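Local coordinates for sensor protein (Pseudomonas syringae pv. tomato, PDB 2R8R) that probably acts as a membrane-bound, ATP-dependent sensor histidine kinase in a two-component system, here represented by its N-terminal KdpD domain, at residues R6-G12 and A156-I162; L80-S86 and A116-V120. Numbering follows the deposited sequence.

Contact 1. Residues R6-G12 and A156-I162; sequences RLKVFLG and AFDLVLI
Two parallel beta strands, 7-12 and 158-161, run side by side with axes 4.6 Å apart at closest and a crossing angle of -15°. The register pairs Lys8 with Asp158, Val9 with Leu159, Phe10 with Val160 and Leu11 with Leu161. Along 156-162, Ala156 (phi/psi -63/138) comes first, ahead of the strand proper; its small CB fits against Val9 CG2 (3.7 Å) and Leu7 CD2 (4.1 Å). Phe157 breaks the extended run with helical angles (-58/-45). Its t rotamer lays the ring face against the Arg6 side chain, a CH-pi contact with Arg6 CD 3.8 Å from the ring centroid, and a water accepts from Leu7 N (2.9 Å) and Phe157 N (3.2 Å). From Asp158 the chain is extended: Asp158 N donates to Leu7 O (3.0 Å), and Asp158 O accepts from Val9 N (3.0 Å). Leu159 shares a face with Val9 and Leu11, its CD1 4.0 Å from Val9 CB. Val160, a beta-branched residue suited to a strand, bonds through N to Val9 O (2.9 Å) and through O to Leu11 N (2.8 Å), its side chain beside Phe10 on the face of Lys8 and Asp158. Leu161 CD1 lies 4.2 Å from Leu11 CD2. Finally Ile162 N donates to Leu11 O (2.8 Å), while Ile162 CD1 meets the edge of the Phe10 ring, 4.0 Å from Phe10 CD1. In this P-loop NTPase-type sheet, 7-12 leads into a probable Walker A loop. Strand 119-125 flanks 7-12 on its other edge; helix 19-32 covers Phe10 and Ile162, and helix 194-209 packs on Leu11, Leu159 and Leu161.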
loop_
_atom_site.group_PDB
_atom_site.type_symbol
_atom_site.label_atom_id
_atom_site.label_comp_id
_atom_site.label_asym_id
_atom_site.label_seq_id
_atom_site.Cartn_x
_atom_site.Cartn_y
_atom_site.Cartn_z
ATOM N N ARG A 6 -1.511 -8.952 14.067
ATOM C CA ARG A 6 -0.482 -9.358 13.104
ATOM C C ARG A 6 -0.557 -8.580 11.810
ATOM O O ARG A 6 -1.621 -8.514 11.177
ATOM C CB ARG A 6 -0.633 -10.841 12.805
ATOM C CG ARG A 6 -0.288 -11.688 14.018
ATOM C CD ARG A 6 -0.649 -13.128 13.803
ATOM N NE ARG A 6 -0.167 -13.945 14.924
ATOM C CZ ARG A 6 -0.305 -15.272 14.985
ATOM N NH1 ARG A 6 -0.889 -15.942 13.977
ATOM N NH2 ARG A 6 0.182 -15.926 16.037
ATOM N N LEU A 7 0.597 -8.028 11.418
ATOM C CA LEU A 7 0.765 -7.312 10.157
ATOM C C LEU A 7 1.311 -8.219 9.066
ATOM O O LEU A 7 2.362 -8.840 9.246
ATOM C CB LEU A 7 1.768 -6.159 10.338
ATOM C CG LEU A 7 1.937 -5.123 9.208
ATOM C CD1 LEU A 7 0.598 -4.401 8.777
ATOM C CD2 LEU A 7 3.046 -4.129 9.639
ATOM N N LYS A 8 0.616 -8.234 7.925
ATOM C CA LYS A 8 1.098 -8.803 6.673
ATOM C C LYS A 8 1.273 -7.694 5.620
ATOM O O LYS A 8 0.332 -6.970 5.299
ATOM C CB LYS A 8 0.148 -9.897 6.179
ATOM C CG LYS A 8 0.648 -10.645 4.953
ATOM C CD LYS A 8 -0.316 -11.724 4.506
ATOM C CE LYS A 8 0.310 -12.554 3.332
ATOM N NZ LYS A 8 -0.593 -13.625 2.673
ATOM N N VAL A 9 2.496 -7.567 5.099
ATOM C CA VAL A 9 2.835 -6.574 4.092
ATOM C C VAL A 9 2.960 -7.265 2.755
ATOM O O VAL A 9 3.733 -8.212 2.629
ATOM C CB VAL A 9 4.186 -5.879 4.405
ATOM C CG1 VAL A 9 4.566 -4.753 3.327
ATOM C CG2 VAL A 9 4.189 -5.356 5.849
ATOM N N PHE A 10 2.187 -6.797 1.774
ATOM C CA PHE A 10 2.368 -7.172 0.361
ATOM C C PHE A 10 3.311 -6.157 -0.248
ATOM O O PHE A 10 2.934 -5.015 -0.455
ATOM C CB PHE A 10 1.041 -7.204 -0.359
ATOM C CG PHE A 10 0.087 -8.251 0.177
ATOM C CD1 PHE A 10 -0.058 -9.501 -0.472
ATOM C CD2 PHE A 10 -0.666 -8.013 1.339
ATOM C CE1 PHE A 10 -0.960 -10.470 0.038
ATOM C CE2 PHE A 10 -1.566 -8.985 1.849
ATOM C CZ PHE A 10 -1.726 -10.194 1.189
ATOM N N LEU A 11 4.553 -6.587 -0.471
ATOM C CA LEU A 11 5.634 -5.749 -0.982
ATOM C C LEU A 11 5.754 -5.857 -2.497
ATOM O O LEU A 11 5.685 -6.964 -3.044
ATOM C CB LEU A 11 6.966 -6.163 -0.367
ATOM C CG LEU A 11 8.257 -5.477 -0.875
ATOM C CD1 LEU A 11 8.286 -3.969 -0.471
ATOM C CD2 LEU A 11 9.506 -6.250 -0.346
ATOM N N GLY A 12 5.973 -4.719 -3.166
ATOM C CA GLY A 12 6.121 -4.680 -4.611
ATOM C C GLY A 12 7.215 -3.705 -5.023
ATOM O O GLY A 12 7.590 -2.843 -4.233
ATOM N N ALA A 156 7.215 -6.688 10.725
ATOM C CA ALA A 156 5.958 -7.252 10.221
ATOM C C ALA A 156 5.946 -8.753 10.493
ATOM O O ALA A 156 6.961 -9.412 10.351
ATOM C CB ALA A 156 5.801 -6.983 8.738
ATOM N N PHE A 157 4.815 -9.280 10.928
ATOM C CA PHE A 157 4.679 -10.700 11.143
ATOM C C PHE A 157 4.964 -11.502 9.857
ATOM O O PHE A 157 5.647 -12.515 9.879
ATOM C CB PHE A 157 3.273 -11.003 11.616
ATOM C CG PHE A 157 3.119 -12.359 12.194
ATOM C CD1 PHE A 157 3.625 -12.648 13.449
ATOM C CD2 PHE A 157 2.422 -13.342 11.524
ATOM C CE1 PHE A 157 3.459 -13.908 14.012
ATOM C CE2 PHE A 157 2.265 -14.603 12.085
ATOM C CZ PHE A 157 2.799 -14.881 13.324
ATOM N N ASP A 158 4.400 -11.043 8.750
ATOM C CA ASP A 158 4.467 -11.734 7.478
ATOM C C ASP A 158 4.791 -10.702 6.385
ATOM O O ASP A 158 4.312 -9.579 6.414
ATOM C CB ASP A 158 3.083 -12.361 7.150
ATOM C CG ASP A 158 2.892 -13.797 7.659
ATOM O OD1 ASP A 158 3.872 -14.617 7.726
ATOM O OD2 ASP A 158 1.688 -14.125 7.919
ATOM N N LEU A 159 5.606 -11.112 5.424
ATOM C CA LEU A 159 5.882 -10.302 4.270
ATOM C C LEU A 159 5.756 -11.163 3.028
ATOM O O LEU A 159 6.336 -12.262 2.968
ATOM C CB LEU A 159 7.293 -9.684 4.368
ATOM C CG LEU A 159 7.658 -8.708 3.233
ATOM C CD1 LEU A 159 7.838 -7.297 3.772
ATOM C CD2 LEU A 159 8.914 -9.154 2.541
ATOM N N VAL A 160 5.002 -10.698 2.042
ATOM C CA VAL A 160 4.940 -11.390 0.757
ATOM C C VAL A 160 5.363 -10.474 -0.379
ATOM O O VAL A 160 4.877 -9.337 -0.486
ATOM C CB VAL A 160 3.540 -12.085 0.513
ATOM C CG1 VAL A 160 2.427 -11.130 0.592
ATOM C CG2 VAL A 160 3.510 -12.815 -0.801
ATOM N N LEU A 161 6.305 -10.952 -1.201
ATOM C CA LEU A 161 6.696 -10.269 -2.454
ATOM C C LEU A 161 5.739 -10.548 -3.600
ATOM O O LEU A 161 5.485 -11.703 -3.940
ATOM C CB LEU A 161 8.130 -10.678 -2.865
ATOM C CG LEU A 161 8.768 -9.983 -4.077
ATOM C CD1 LEU A 161 8.847 -8.476 -3.847
ATOM C CD2 LEU A 161 10.174 -10.642 -4.391
ATOM N N ILE A 162 5.169 -9.473 -4.153
ATOM C CA ILE A 162 4.311 -9.529 -5.326
ATOM C C ILE A 162 5.211 -9.040 -6.466
ATOM O O ILE A 162 5.658 -7.896 -6.488
ATOM C CB ILE A 162 3.034 -8.672 -5.174
ATOM C CG1 ILE A 162 2.290 -9.071 -3.887
ATOM C CG2 ILE A 162 2.150 -8.710 -6.448
ATOM C CD1 ILE A 162 1.770 -10.451 -3.878
HETATM O O HOH W 1 2.921 -7.885 13.085
#

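Contact 2. Residues L80-S86 and A116-V120; sequences LLKAAPS and AGIDV
Helix 77-83 ends beside the turn that feeds strand 119-125, with Ile118 as the hydrophobic centre. Leu80, in the last helical turn, accepts from Ala84 N through its O (3.0 Å); the same Leu80 O lies 4.0 Å from Ile118 CD1. Leu81 (m,t) brings CD2 to 3.8 Å from Ala116 CB. Ala84 then leaves the helix with positive phi (44/64), and its CA sits 4.1 Å from Ile118 CD1. In the other segment, helix 106-115 closes in a Schellman motif at Gly117 (86/10), which takes angles at which a CB would strike the preceding carbonyl. Both turns thus lead from a helix into neighbouring parallel strands of an alpha/beta sheet, 87-90 and 119-125. Pro85, extended at -67/169, carries the chain away from the helix, its O 3.4 Å from Ile118 CG1; Ile118 in its m,t rotamer reaches CD1 to 4.2 Å from Pro85 CD. Ser86 O accepts from Asp119 N (2.9 Å), and a water donates to both Ser86 O and Gly117 O, 2.8 Å from each.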
loop_
_atom_site.group_PDB
_atom_site.type_symbol
_atom_site.label_atom_id
_atom_site.label_comp_id
_atom_site.label_asym_id
_atom_site.label_seq_id
_atom_site.Cartn_x
_atom_site.Cartn_y
_atom_site.Cartn_z
ATOM N N LEU A 80 -12.915 2.257 13.133
ATOM C CA LEU A 80 -12.359 0.909 13.053
ATOM C C LEU A 80 -12.039 0.380 14.450
ATOM O O LEU A 80 -12.228 -0.798 14.731
ATOM C CB LEU A 80 -11.103 0.855 12.141
ATOM C CG LEU A 80 -11.325 1.096 10.631
ATOM C CD1 LEU A 80 -10.016 1.429 9.922
ATOM C CD2 LEU A 80 -12.096 -0.025 9.951
ATOM N N LEU A 81 -11.550 1.245 15.324
ATOM C CA LEU A 81 -11.182 0.836 16.675
ATOM C C LEU A 81 -12.438 0.516 17.454
ATOM O O LEU A 81 -12.450 -0.414 18.259
ATOM C CB LEU A 81 -10.365 1.906 17.399
ATOM C CG LEU A 81 -8.926 2.075 16.923
ATOM C CD1 LEU A 81 -8.360 3.432 17.368
ATOM C CD2 LEU A 81 -8.016 0.922 17.403
ATOM N N LYS A 82 -13.504 1.270 17.184
ATOM C CA LYS A 82 -14.774 1.041 17.850
ATOM C C LYS A 82 -15.442 -0.265 17.410
ATOM O O LYS A 82 -15.902 -1.047 18.252
ATOM C CB LYS A 82 -15.710 2.228 17.660
ATOM C CG LYS A 82 -15.436 3.385 18.641
ATOM C CD LYS A 82 -16.594 4.452 18.648
ATOM C CE LYS A 82 -16.152 5.857 19.220
ATOM N NZ LYS A 82 -15.498 6.755 18.184
ATOM N N ALA A 83 -15.493 -0.502 16.105
ATOM C CA ALA A 83 -16.105 -1.716 15.557
ATOM C C ALA A 83 -15.277 -2.975 15.864
ATOM O O ALA A 83 -15.803 -4.089 15.887
ATOM C CB ALA A 83 -16.290 -1.555 14.078
ATOM N N ALA A 84 -13.974 -2.776 16.066
ATOM C CA ALA A 84 -12.995 -3.841 16.312
ATOM C C ALA A 84 -13.121 -5.067 15.400
ATOM O O ALA A 84 -13.366 -6.162 15.879
ATOM C CB ALA A 84 -13.031 -4.274 17.793
ATOM N N PRO A 85 -12.907 -4.898 14.086
ATOM C CA PRO A 85 -12.913 -6.075 13.209
ATOM C C PRO A 85 -11.728 -6.988 13.524
ATOM O O PRO A 85 -10.775 -6.619 14.247
ATOM C CB PRO A 85 -12.710 -5.488 11.777
ATOM C CG PRO A 85 -12.736 -4.054 11.904
ATOM C CD PRO A 85 -12.535 -3.677 13.360
ATOM N N SER A 86 -11.760 -8.167 12.956
ATOM C CA SER A 86 -10.672 -9.087 13.176
ATOM C C SER A 86 -9.458 -8.743 12.269
ATOM O O SER A 86 -8.309 -8.882 12.711
ATOM C CB SER A 86 -11.179 -10.491 12.959
ATOM O OG SER A 86 -10.121 -11.386 12.795
ATOM N N ALA A 116 -4.521 -2.834 19.421
ATOM C CA ALA A 116 -5.899 -3.186 19.798
ATOM C C ALA A 116 -6.249 -4.629 19.457
ATOM O O ALA A 116 -7.368 -5.054 19.696
ATOM C CB ALA A 116 -6.920 -2.225 19.142
ATOM N N GLY A 117 -5.297 -5.386 18.923
ATOM C CA GLY A 117 -5.485 -6.790 18.614
ATOM C C GLY A 117 -6.091 -7.043 17.242
ATOM O O GLY A 117 -6.509 -8.145 16.941
ATOM N N ILE A 118 -6.174 -6.006 16.420
ATOM C CA ILE A 118 -6.727 -6.111 15.077
ATOM C C ILE A 118 -5.582 -6.493 14.120
ATOM O O ILE A 118 -4.518 -5.862 14.104
ATOM C CB ILE A 118 -7.439 -4.771 14.661
ATOM C CG1 ILE A 118 -8.559 -4.439 15.683
ATOM C CG2 ILE A 118 -7.992 -4.812 13.176
ATOM C CD1 ILE A 118 -9.026 -2.972 15.642
ATOM N N ASP A 119 -5.801 -7.541 13.336
ATOM C CA ASP A 119 -4.870 -7.901 12.265
ATOM C C ASP A 119 -4.958 -6.883 11.139
ATOM O O ASP A 119 -6.025 -6.318 10.875
ATOM C CB ASP A 119 -5.188 -9.309 11.711
ATOM C CG ASP A 119 -4.990 -10.415 12.748
ATOM O OD1 ASP A 119 -4.047 -10.347 13.570
ATOM O OD2 ASP A 119 -5.785 -11.369 12.722
ATOM N N VAL A 120 -3.824 -6.652 10.483
ATOM C CA VAL A 120 -3.752 -5.746 9.366
ATOM C C VAL A 120 -3.033 -6.339 8.156
ATOM O O VAL A 120 -1.953 -6.928 8.281
ATOM C CB VAL A 120 -3.104 -4.379 9.746
ATOM C CG1 VAL A 120 -3.022 -3.508 8.493
ATOM C CG2 VAL A 120 -3.908 -3.644 10.872
HETATM O O HOH W 2 -7.741 -9.976 15.279
#

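The two contacts, with centres about 18 Å apart, belong to one parallel sheet whose strand order is 37-39, 87-90, 119-125, 7-12, 158-161. Contact 1 joins the last two strands of this order, the second being an outermost strand, whereas contact 2 lies where the chain enters strands 87-90 and 119-125. They meet directly: Lys8 N is 2.9 Å from Val120 O, and Arg6 N is 2.9 Å from Asp119 OD1, both probable hydrogen bonds. Along the chain contact 2 is nested within the loop closed by contact 1, so strand 7-12, first in the sequence, is an interior strand flanked by later ones, as in P-loop NTPase folds.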